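Local structure of prepilin-like protein (Thermus thermophilus, 6QVF) at residues 60-68 with 107-118; 19-30 with 134-143. The protein is a type IV pilin of the natural competence system that probably acts in DNA uptake, perhaps as a DNA receptor at the pilus tip. All coordinates share one frame; numbering follows the deposited sequence.

Contact 1: 60-68 with 107-118; sequences FVDYYFSCP and RGENGILGEGVV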
loop_
_atom_site.group_PDB
_atom_site.type_symbol
_atom_site.label_atom_id
_atom_site.label_comp_id
_atom_site.label_asym_id
_atom_site.label_seq_id
_atom_site.Cartn_x
_atom_site.Cartn_y
_atom_site.Cartn_z
ATOM N N PHE B 60 17.228 -1.675 -7.979
ATOM C CA PHE B 60 16.225 -2.620 -7.478
ATOM C C PHE B 60 16.927 -3.753 -6.716
ATOM O O PHE B 60 16.490 -4.187 -5.636
ATOM C CB PHE B 60 15.367 -3.147 -8.621
ATOM C CG PHE B 60 14.329 -4.129 -8.173
ATOM C CD1 PHE B 60 14.656 -5.463 -7.954
ATOM C CD2 PHE B 60 13.048 -3.689 -7.902
ATOM C CE1 PHE B 60 13.697 -6.348 -7.475
ATOM C CE2 PHE B 60 12.082 -4.601 -7.480
ATOM C CZ PHE B 60 12.414 -5.906 -7.259
ATOM N N VAL B 61 17.997 -4.276 -7.312
ATOM C CA VAL B 61 18.724 -5.407 -6.707
ATOM C C VAL B 61 19.300 -5.019 -5.350
ATOM O O VAL B 61 19.195 -5.777 -4.376
ATOM C CB VAL B 61 19.827 -5.905 -7.656
ATOM C CG1 VAL B 61 20.644 -7.045 -7.059
ATOM C CG2 VAL B 61 19.255 -6.302 -9.002
ATOM N N ASP B 62 19.942 -3.852 -5.280
ATOM C CA ASP B 62 20.540 -3.378 -4.063
ATOM C C ASP B 62 19.484 -3.230 -2.967
ATOM O O ASP B 62 19.672 -3.713 -1.851
ATOM C CB ASP B 62 21.301 -2.076 -4.277
ATOM C CG ASP B 62 22.356 -2.279 -5.347
ATOM O OD1 ASP B 62 23.399 -2.865 -5.018
ATOM O OD2 ASP B 62 22.073 -1.929 -6.520
ATOM N N TYR B 63 18.369 -2.597 -3.293
ATOM C CA TYR B 63 17.348 -2.390 -2.252
ATOM C C TYR B 63 16.710 -3.729 -1.858
ATOM O O TYR B 63 16.451 -3.959 -0.655
ATOM C CB TYR B 63 16.281 -1.396 -2.709
ATOM C CG TYR B 63 16.757 0.035 -2.622
ATOM C CD1 TYR B 63 16.861 0.666 -1.398
ATOM C CD2 TYR B 63 17.069 0.768 -3.760
ATOM C CE1 TYR B 63 17.338 1.956 -1.291
ATOM C CE2 TYR B 63 17.521 2.066 -3.668
ATOM C CZ TYR B 63 17.646 2.668 -2.436
ATOM O OH TYR B 63 18.088 3.956 -2.368
ATOM N N TYR B 64 16.390 -4.577 -2.839
ATOM C CA TYR B 64 15.731 -5.858 -2.583
ATOM C C TYR B 64 16.561 -6.712 -1.616
ATOM O O TYR B 64 16.008 -7.234 -0.649
ATOM C CB TYR B 64 15.458 -6.628 -3.876
ATOM C CG TYR B 64 14.764 -7.944 -3.630
ATOM C CD1 TYR B 64 13.411 -8.014 -3.368
ATOM C CD2 TYR B 64 15.484 -9.130 -3.556
ATOM C CE1 TYR B 64 12.778 -9.210 -3.062
ATOM C CE2 TYR B 64 14.854 -10.324 -3.248
ATOM C CZ TYR B 64 13.505 -10.373 -2.995
ATOM O OH TYR B 64 12.905 -11.551 -2.618
ATOM N N PHE B 65 17.865 -6.847 -1.868
ATOM C CA PHE B 65 18.700 -7.703 -1.060
ATOM C C PHE B 65 19.272 -7.001 0.186
ATOM O O PHE B 65 19.773 -7.709 1.099
ATOM C CB PHE B 65 19.818 -8.319 -1.905
ATOM C CG PHE B 65 19.297 -9.376 -2.842
ATOM C CD1 PHE B 65 18.890 -10.610 -2.365
ATOM C CD2 PHE B 65 19.238 -9.144 -4.206
ATOM C CE1 PHE B 65 18.423 -11.589 -3.227
ATOM C CE2 PHE B 65 18.760 -10.121 -5.051
ATOM C CZ PHE B 65 18.358 -11.337 -4.577
ATOM N N SER B 66 19.217 -5.668 0.275
ATOM C CA SER B 66 19.821 -4.971 1.410
ATOM C C SER B 66 18.814 -4.620 2.495
ATOM O O SER B 66 19.229 -4.332 3.583
ATOM C CB SER B 66 20.518 -3.709 0.993
ATOM O OG SER B 66 21.521 -3.984 0.012
ATOM N N CYS B 67 17.518 -4.612 2.172
ATOM C CA CYS B 67 16.533 -3.963 3.022
ATOM C C CYS B 67 15.447 -4.950 3.410
ATOM O O CYS B 67 14.858 -5.572 2.532
ATOM C CB CYS B 67 15.904 -2.799 2.290
ATOM S SG CYS B 67 17.059 -1.466 1.916
ATOM N N PRO B 68 15.082 -5.072 4.724
ATOM C CA PRO B 68 15.631 -4.279 5.822
ATOM C C PRO B 68 16.975 -4.747 6.376
ATOM O O PRO B 68 17.608 -4.019 7.106
ATOM C CB PRO B 68 14.584 -4.434 6.921
ATOM C CG PRO B 68 14.003 -5.804 6.664
ATOM C CD PRO B 68 14.016 -5.992 5.162
ATOM N N ARG B 107 11.589 -2.055 1.491
ATOM C CA ARG B 107 12.085 -3.415 1.788
ATOM C C ARG B 107 11.735 -4.431 0.711
ATOM O O ARG B 107 10.705 -4.336 0.029
ATOM C CB ARG B 107 11.577 -3.893 3.152
ATOM C CG ARG B 107 10.072 -3.941 3.300
ATOM C CD ARG B 107 9.708 -4.428 4.692
ATOM N NE ARG B 107 10.178 -3.491 5.690
ATOM C CZ ARG B 107 10.511 -3.811 6.951
ATOM N NH1 ARG B 107 10.344 -5.048 7.411
ATOM N NH2 ARG B 107 10.990 -2.870 7.753
ATOM N N GLY B 108 12.652 -5.396 0.516
ATOM C CA GLY B 108 12.333 -6.531 -0.240
ATOM C C GLY B 108 11.365 -7.436 0.501
ATOM O O GLY B 108 11.400 -7.537 1.716
ATOM N N GLU B 109 10.484 -8.069 -0.241
ATOM C CA GLU B 109 9.643 -9.095 0.327
ATOM C C GLU B 109 10.312 -10.469 0.266
ATOM O O GLU B 109 11.349 -10.680 -0.409
ATOM C CB GLU B 109 8.332 -9.076 -0.405
ATOM C CG GLU B 109 7.586 -7.807 -0.110
ATOM C CD GLU B 109 6.094 -8.014 -0.121
ATOM O OE1 GLU B 109 5.663 -8.820 -0.957
ATOM O OE2 GLU B 109 5.392 -7.388 0.719
ATOM N N ASN B 110 9.756 -11.426 1.031
ATOM C CA ASN B 110 10.469 -12.664 1.188
ATOM C C ASN B 110 9.570 -13.864 0.878
ATOM O O ASN B 110 8.368 -13.723 0.660
ATOM C CB ASN B 110 11.095 -12.768 2.562
ATOM C CG ASN B 110 10.071 -12.705 3.647
ATOM O OD1 ASN B 110 9.301 -13.675 3.790
ATOM N ND2 ASN B 110 10.097 -11.607 4.411
ATOM N N GLY B 111 10.221 -15.032 0.777
ATOM C CA GLY B 111 9.557 -16.235 0.386
ATOM C C GLY B 111 9.185 -16.238 -1.076
ATOM O O GLY B 111 9.491 -15.319 -1.839
ATOM N N ILE B 112 8.472 -17.284 -1.477
ATOM C CA ILE B 112 8.158 -17.477 -2.874
ATOM C C ILE B 112 7.249 -16.336 -3.364
ATOM O O ILE B 112 7.481 -15.796 -4.472
ATOM C CB ILE B 112 7.567 -18.874 -3.088
ATOM C CG1 ILE B 112 7.411 -19.159 -4.567
ATOM C CG2 ILE B 112 6.252 -19.048 -2.374
ATOM C CD1 ILE B 112 8.722 -19.306 -5.216
ATOM N N LEU B 113 6.316 -15.905 -2.516
ATOM C CA LEU B 113 5.378 -14.820 -2.825
ATOM C C LEU B 113 6.129 -13.484 -3.028
ATOM O O LEU B 113 5.746 -12.619 -3.843
ATOM C CB LEU B 113 4.393 -14.673 -1.666
ATOM C CG LEU B 113 2.916 -14.905 -1.977
ATOM C CD1 LEU B 113 2.077 -14.401 -0.834
ATOM C CD2 LEU B 113 2.489 -14.228 -3.252
ATOM N N GLY B 114 7.208 -13.309 -2.274
ATOM C CA GLY B 114 7.937 -12.058 -2.227
ATOM C C GLY B 114 9.065 -11.947 -3.250
ATOM O O GLY B 114 9.728 -10.924 -3.310
ATOM N N GLU B 115 9.348 -12.992 -4.019
ATOM C CA GLU B 115 10.430 -13.019 -4.946
ATOM C C GLU B 115 10.324 -11.881 -5.960
ATOM O O GLU B 115 9.302 -11.785 -6.697
ATOM C CB GLU B 115 10.323 -14.333 -5.704
ATOM C CG GLU B 115 11.616 -14.933 -6.109
ATOM C CD GLU B 115 11.429 -16.360 -6.611
ATOM O OE1 GLU B 115 10.968 -16.520 -7.737
ATOM O OE2 GLU B 115 11.700 -17.296 -5.867
ATOM N N GLY B 116 11.363 -11.036 -6.028
ATOM C CA GLY B 116 11.421 -9.920 -6.967
ATOM C C GLY B 116 10.385 -8.823 -6.726
ATOM O O GLY B 116 9.964 -8.123 -7.682
ATOM N N VAL B 117 9.994 -8.649 -5.462
ATOM C CA VAL B 117 9.075 -7.608 -5.065
ATOM C C VAL B 117 9.728 -6.719 -4.005
ATOM O O VAL B 117 10.269 -7.194 -2.971
ATOM C CB VAL B 117 7.751 -8.199 -4.543
ATOM C CG1 VAL B 117 6.796 -7.089 -4.099
ATOM C CG2 VAL B 117 7.121 -9.130 -5.548
ATOM N N VAL B 118 9.593 -5.387 -4.213
ATOM C CA VAL B 118 9.965 -4.415 -3.228
ATOM C C VAL B 118 8.741 -3.572 -2.889
ATOM O O VAL B 118 8.032 -3.169 -3.789
ATOM C CB VAL B 118 11.121 -3.522 -3.710
ATOM C CG1 VAL B 118 11.292 -2.301 -2.835
ATOM C CG2 VAL B 118 12.419 -4.317 -3.828
#
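F60, at the start of the segment, meets the hairpin 107-118 through the far end of its ring: CG2 of V118 sits over one face in a CH-pi contact, 4.1 Å from the ring centroid, while the CZ atom of F60 comes within 3.3 Å of G116 O. One helical turn on, Y64 reaches deepest. With CG anti to the backbone N (chi1 -179°), its ring slides between G108 and the G114-V117 turn. V117 O lies at the edge of this ring, 3.2 Å from Y64 CE1, and V118 CG2 fills in against Y64 CB. The phenol oxygen ends among backbone groups: Y64 OH lies 2.8 Å from E109 O and 3.3 Å from G114 O, either of which could be only a weak bond, and it accepts the N-H of R162. A CB on G108 would run into Y64 O, which suits a glycine at this place. Where the helix ends, at C67, disulfide-bonded to C91, G108 N bonds to C67 O at 3.0 Å. P68, after a cis peptide bond, lays CG over one face of the R107 guanidinium, which is salt-bridged to D105. Helix 59-66 thus packs on the hairpin joining strands 100-108 and 117-125 of the pilin's antiparallel sheet, and the chemistry is mostly side chain against main chain: aromatic rings fit the bends of a glycine-rich hairpin, and a buried hydroxyl finds its partners in peptide groups.

Contact 2: 19-30 with 134-143; sequences VQVLERRSAEVL and LGRRVTCYDV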
loop_
_atom_site.group_PDB
_atom_site.type_symbol
_atom_site.label_atom_id
_atom_site.label_comp_id
_atom_site.label_asym_id
_atom_site.label_seq_id
_atom_site.Cartn_x
_atom_site.Cartn_y
_atom_site.Cartn_z
ATOM N N VAL B 19 2.762 11.603 -0.485
ATOM C CA VAL B 19 2.946 11.313 -1.905
ATOM C C VAL B 19 4.382 11.660 -2.324
ATOM O O VAL B 19 5.013 10.918 -3.112
ATOM C CB VAL B 19 1.901 12.061 -2.765
ATOM C CG1 VAL B 19 2.304 12.099 -4.232
ATOM C CG2 VAL B 19 0.556 11.373 -2.627
ATOM N N GLN B 20 4.859 12.841 -1.907
ATOM C CA GLN B 20 6.168 13.364 -2.326
ATOM C C GLN B 20 7.267 12.364 -1.921
ATOM O O GLN B 20 8.170 12.014 -2.692
ATOM C CB GLN B 20 6.382 14.727 -1.660
ATOM C CG GLN B 20 7.659 15.411 -2.071
ATOM C CD GLN B 20 7.902 16.709 -1.334
ATOM O OE1 GLN B 20 8.983 16.900 -0.808
ATOM N NE2 GLN B 20 6.912 17.602 -1.302
ATOM N N VAL B 21 7.199 11.894 -0.687
ATOM C CA VAL B 21 8.190 10.956 -0.164
ATOM C C VAL B 21 8.048 9.590 -0.847
ATOM O O VAL B 21 9.033 8.965 -1.240
ATOM C CB VAL B 21 8.066 10.835 1.365
ATOM C CG1 VAL B 21 9.009 9.770 1.910
ATOM C CG2 VAL B 21 8.301 12.194 2.018
ATOM N N LEU B 22 6.820 9.105 -1.027
ATOM C CA LEU B 22 6.600 7.852 -1.709
ATOM C C LEU B 22 7.165 7.891 -3.128
ATOM O O LEU B 22 7.821 6.924 -3.560
ATOM C CB LEU B 22 5.102 7.536 -1.753
ATOM C CG LEU B 22 4.745 6.202 -2.400
ATOM C CD1 LEU B 22 5.266 5.061 -1.568
ATOM C CD2 LEU B 22 3.240 6.072 -2.605
ATOM N N GLU B 23 6.991 9.022 -3.824
ATOM C CA GLU B 23 7.495 9.163 -5.216
ATOM C C GLU B 23 9.026 9.123 -5.194
ATOM O O GLU B 23 9.662 8.435 -6.033
ATOM C CB GLU B 23 7.010 10.492 -5.810
ATOM C CG GLU B 23 5.564 10.492 -6.265
ATOM C CD GLU B 23 4.978 11.821 -6.724
ATOM O OE1 GLU B 23 5.506 12.918 -6.339
ATOM O OE2 GLU B 23 3.993 11.743 -7.487
ATOM N N ARG B 24 9.641 9.833 -4.259
ATOM C CA ARG B 24 11.104 9.939 -4.268
ATOM C C ARG B 24 11.725 8.585 -3.916
ATOM O O ARG B 24 12.679 8.146 -4.582
ATOM C CB ARG B 24 11.604 11.022 -3.330
ATOM C CG ARG B 24 11.614 12.384 -4.015
ATOM C CD ARG B 24 12.458 13.414 -3.303
ATOM N NE ARG B 24 11.976 13.618 -1.947
ATOM C CZ ARG B 24 10.988 14.426 -1.639
ATOM N NH1 ARG B 24 10.442 15.184 -2.585
ATOM N NH2 ARG B 24 10.535 14.434 -0.400
ATOM N N ARG B 25 11.167 7.889 -2.915
ATOM C CA ARG B 25 11.746 6.611 -2.524
ATOM C C ARG B 25 11.460 5.518 -3.564
ATOM O O ARG B 25 12.327 4.678 -3.846
ATOM C CB ARG B 25 11.270 6.223 -1.119
ATOM C CG ARG B 25 11.692 7.252 -0.088
ATOM C CD ARG B 25 13.196 7.409 0.052
ATOM N NE ARG B 25 13.618 8.529 0.871
ATOM C CZ ARG B 25 14.895 8.848 1.124
ATOM N NH1 ARG B 25 15.904 8.143 0.607
ATOM N NH2 ARG B 25 15.149 9.868 1.941
ATOM N N SER B 26 10.289 5.537 -4.214
ATOM C CA SER B 26 9.985 4.551 -5.273
ATOM C C SER B 26 10.898 4.770 -6.478
ATOM O O SER B 26 11.345 3.819 -7.096
ATOM C CB SER B 26 8.530 4.640 -5.727
ATOM O OG SER B 26 7.671 4.339 -4.645
ATOM N N ALA B 27 11.182 6.035 -6.801
ATOM C CA ALA B 27 12.096 6.327 -7.919
ATOM C C ALA B 27 13.495 5.767 -7.652
ATOM O O ALA B 27 14.175 5.320 -8.572
ATOM C CB ALA B 27 12.157 7.812 -8.199
ATOM N N GLU B 28 13.944 5.792 -6.415
ATOM C CA GLU B 28 15.233 5.208 -6.030
ATOM C C GLU B 28 15.260 3.707 -6.308
ATOM O O GLU B 28 16.222 3.189 -6.819
ATOM C CB GLU B 28 15.517 5.465 -4.565
ATOM C CG GLU B 28 15.642 6.955 -4.314
ATOM C CD GLU B 28 16.941 7.357 -3.698
ATOM O OE1 GLU B 28 17.947 7.278 -4.442
ATOM O OE2 GLU B 28 16.943 7.716 -2.485
ATOM N N VAL B 29 14.179 3.006 -5.992
ATOM C CA VAL B 29 14.094 1.582 -6.216
ATOM C C VAL B 29 14.178 1.277 -7.724
ATOM O O VAL B 29 14.736 0.240 -8.104
ATOM C CB VAL B 29 12.807 1.023 -5.597
ATOM C CG1 VAL B 29 12.583 -0.426 -5.993
ATOM C CG2 VAL B 29 12.829 1.178 -4.095
ATOM N N LEU B 30 13.592 2.155 -8.566
ATOM C CA LEU B 30 13.488 1.934 -10.000
ATOM C C LEU B 30 14.681 2.494 -10.772
ATOM O O LEU B 30 14.728 2.315 -11.999
ATOM C CB LEU B 30 12.165 2.519 -10.525
ATOM C CG LEU B 30 10.951 1.671 -10.143
ATOM C CD1 LEU B 30 9.657 2.448 -10.206
ATOM C CD2 LEU B 30 10.869 0.445 -11.029
ATOM N N LEU B 134 0.475 5.478 2.782
ATOM C CA LEU B 134 0.463 5.090 1.388
ATOM C C LEU B 134 1.563 4.060 1.128
ATOM O O LEU B 134 2.604 4.082 1.738
ATOM C CB LEU B 134 0.703 6.287 0.476
ATOM C CG LEU B 134 -0.253 7.458 0.648
ATOM C CD1 LEU B 134 0.192 8.613 -0.215
ATOM C CD2 LEU B 134 -1.680 7.077 0.316
ATOM N N GLY B 135 1.303 3.201 0.165
ATOM C CA GLY B 135 2.238 2.193 -0.275
ATOM C C GLY B 135 2.329 2.119 -1.783
ATOM O O GLY B 135 1.408 2.455 -2.509
ATOM N N ARG B 136 3.487 1.666 -2.243
ATOM C CA ARG B 136 3.654 1.287 -3.614
ATOM C C ARG B 136 4.371 -0.061 -3.652
ATOM O O ARG B 136 5.321 -0.283 -2.911
ATOM C CB ARG B 136 4.427 2.353 -4.408
ATOM C CG ARG B 136 4.633 1.977 -5.863
ATOM C CD ARG B 136 5.093 3.111 -6.775
ATOM N NE ARG B 136 5.292 2.620 -8.136
ATOM C CZ ARG B 136 5.947 3.267 -9.069
ATOM N NH1 ARG B 136 6.388 4.496 -8.797
ATOM N NH2 ARG B 136 6.225 2.637 -10.217
ATOM N N ARG B 137 3.887 -0.922 -4.531
ATOM C CA ARG B 137 4.459 -2.259 -4.770
ATOM C C ARG B 137 5.180 -2.244 -6.115
ATOM O O ARG B 137 4.543 -2.016 -7.134
ATOM C CB ARG B 137 3.354 -3.310 -4.802
ATOM C CG ARG B 137 3.837 -4.737 -4.948
ATOM C CD ARG B 137 2.705 -5.732 -4.862
ATOM N NE ARG B 137 3.131 -7.149 -4.869
ATOM C CZ ARG B 137 3.190 -7.906 -5.950
ATOM N NH1 ARG B 137 2.867 -7.398 -7.128
ATOM N NH2 ARG B 137 3.514 -9.191 -5.814
ATOM N N VAL B 138 6.477 -2.517 -6.080
ATOM C CA VAL B 138 7.324 -2.488 -7.254
ATOM C C VAL B 138 7.861 -3.900 -7.475
ATOM O O VAL B 138 8.400 -4.491 -6.542
ATOM C CB VAL B 138 8.481 -1.483 -7.072
ATOM C CG1 VAL B 138 9.306 -1.403 -8.325
ATOM C CG2 VAL B 138 7.996 -0.074 -6.701
ATOM N N THR B 139 7.795 -4.399 -8.698
ATOM C CA THR B 139 8.380 -5.673 -9.018
ATOM C C THR B 139 9.555 -5.487 -9.956
ATOM O O THR B 139 9.766 -4.440 -10.580
ATOM C CB THR B 139 7.400 -6.686 -9.609
ATOM O OG1 THR B 139 7.198 -6.385 -10.993
ATOM C CG2 THR B 139 6.069 -6.691 -8.889
ATOM N N CYS B 140 10.340 -6.554 -10.049
ATOM C CA CYS B 140 11.494 -6.563 -10.902
ATOM C C CYS B 140 11.103 -6.366 -12.359
ATOM O O CYS B 140 11.928 -5.950 -13.142
ATOM C CB CYS B 140 12.318 -7.836 -10.693
ATOM S SG CYS B 140 11.359 -9.358 -10.907
ATOM N N TYR B 141 9.855 -6.645 -12.716
ATOM C CA TYR B 141 9.368 -6.490 -14.041
ATOM C C TYR B 141 9.113 -5.027 -14.398
ATOM O O TYR B 141 8.873 -4.706 -15.579
ATOM C CB TYR B 141 8.104 -7.315 -14.267
ATOM C CG TYR B 141 8.352 -8.803 -14.169
ATOM C CD1 TYR B 141 8.970 -9.455 -15.209
ATOM C CD2 TYR B 141 8.098 -9.520 -13.010
ATOM C CE1 TYR B 141 9.235 -10.809 -15.155
ATOM C CE2 TYR B 141 8.374 -10.880 -12.930
ATOM C CZ TYR B 141 8.952 -11.524 -14.008
ATOM O OH TYR B 141 9.234 -12.864 -13.962
ATOM N N ASP B 142 9.128 -4.137 -13.404
ATOM C CA ASP B 142 8.788 -2.749 -13.633
ATOM C C ASP B 142 9.972 -1.870 -14.047
ATOM O O ASP B 142 9.762 -0.674 -14.381
ATOM C CB ASP B 142 8.160 -2.169 -12.365
ATOM C CG ASP B 142 6.855 -2.857 -11.998
ATOM O OD1 ASP B 142 6.163 -3.367 -12.920
ATOM O OD2 ASP B 142 6.468 -2.790 -10.802
ATOM N N VAL B 143 11.205 -2.429 -14.043
ATOM C CA VAL B 143 12.334 -1.624 -14.452
ATOM C C VAL B 143 12.306 -1.500 -15.989
ATOM O O VAL B 143 11.629 -2.243 -16.652
ATOM C CB VAL B 143 13.681 -2.194 -13.957
ATOM C CG1 VAL B 143 13.748 -2.258 -12.453
ATOM C CG2 VAL B 143 14.006 -3.517 -14.565
#
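R136 leaves its strand with CG anti to the backbone N (chi1 179°) and stays extended as far as NE, which lays its aliphatic part along S26 and carries the guanidinium to L30. In L30, CG anti to the carbonyl carbon (chi1 -74°) brings the branch toward the strand, and the two methyls then part. CD1 of L30 meets R136 NH2 at 3.4 Å, the side chains crossing at about a right angle, whereas CD2 of L30 packs 3.6 Å from V138 CG1 and also touches D142 and V143. Farther back along the helix, the OG of S26 rests 3.6 Å from R136 CD without a hydrogen bond between them; instead it bonds to L22 O, 2.8 Å from S26 OG. L22 lies against the strand, CD1 near R136 N and CB, CD2 4.0 Å from L134 CB, and V19 CG2 closes the row against L134 CD1, 3.7 Å away. With an alanine in place of R136, S26 and the L30 methyl would probably lose the long aliphatic and guanidinium cover they now share, opening a gap between helix and strand. At the end of the strand, T139 N bonds to D142 OD2 at 3.0 Å, and T139 forms an ST turn. The axes of helix 19-30 and strand 134-139 approach to 9.1 Å at 22°; a long N-terminal helix packed on an antiparallel sheet is the type IV pilin fold. L22 and S26 also touch V120 on strand 117-125, V29 reaches I106 on strand 100-108, and on its outer edge strand 131-139 pairs antiparallel with a strand of the second subunit, continuing the sheet across the interface.

Overall arrangement
Contacts 1 and 2 are neighbours on one antiparallel sheet, their centres about 13 Å apart, and contact 1 is nested within the chain loop that contact 2 closes. Strands 117-125 and 131-139, adjacent in that sheet, join them directly: V118 N lies 2.8 Å from V138 O and G116 O lies 2.9 Å from C140 N, both probable hydrogen bonds. Helix 59-66 meets the long helix as well, with F60 CB packing 3.5 Å from V29 O. Each contact includes one half of a disulfide, C67-C91 in the first and C140-C155 in the second. Together they illustrate how a single sheet can unite two helices through shared strands.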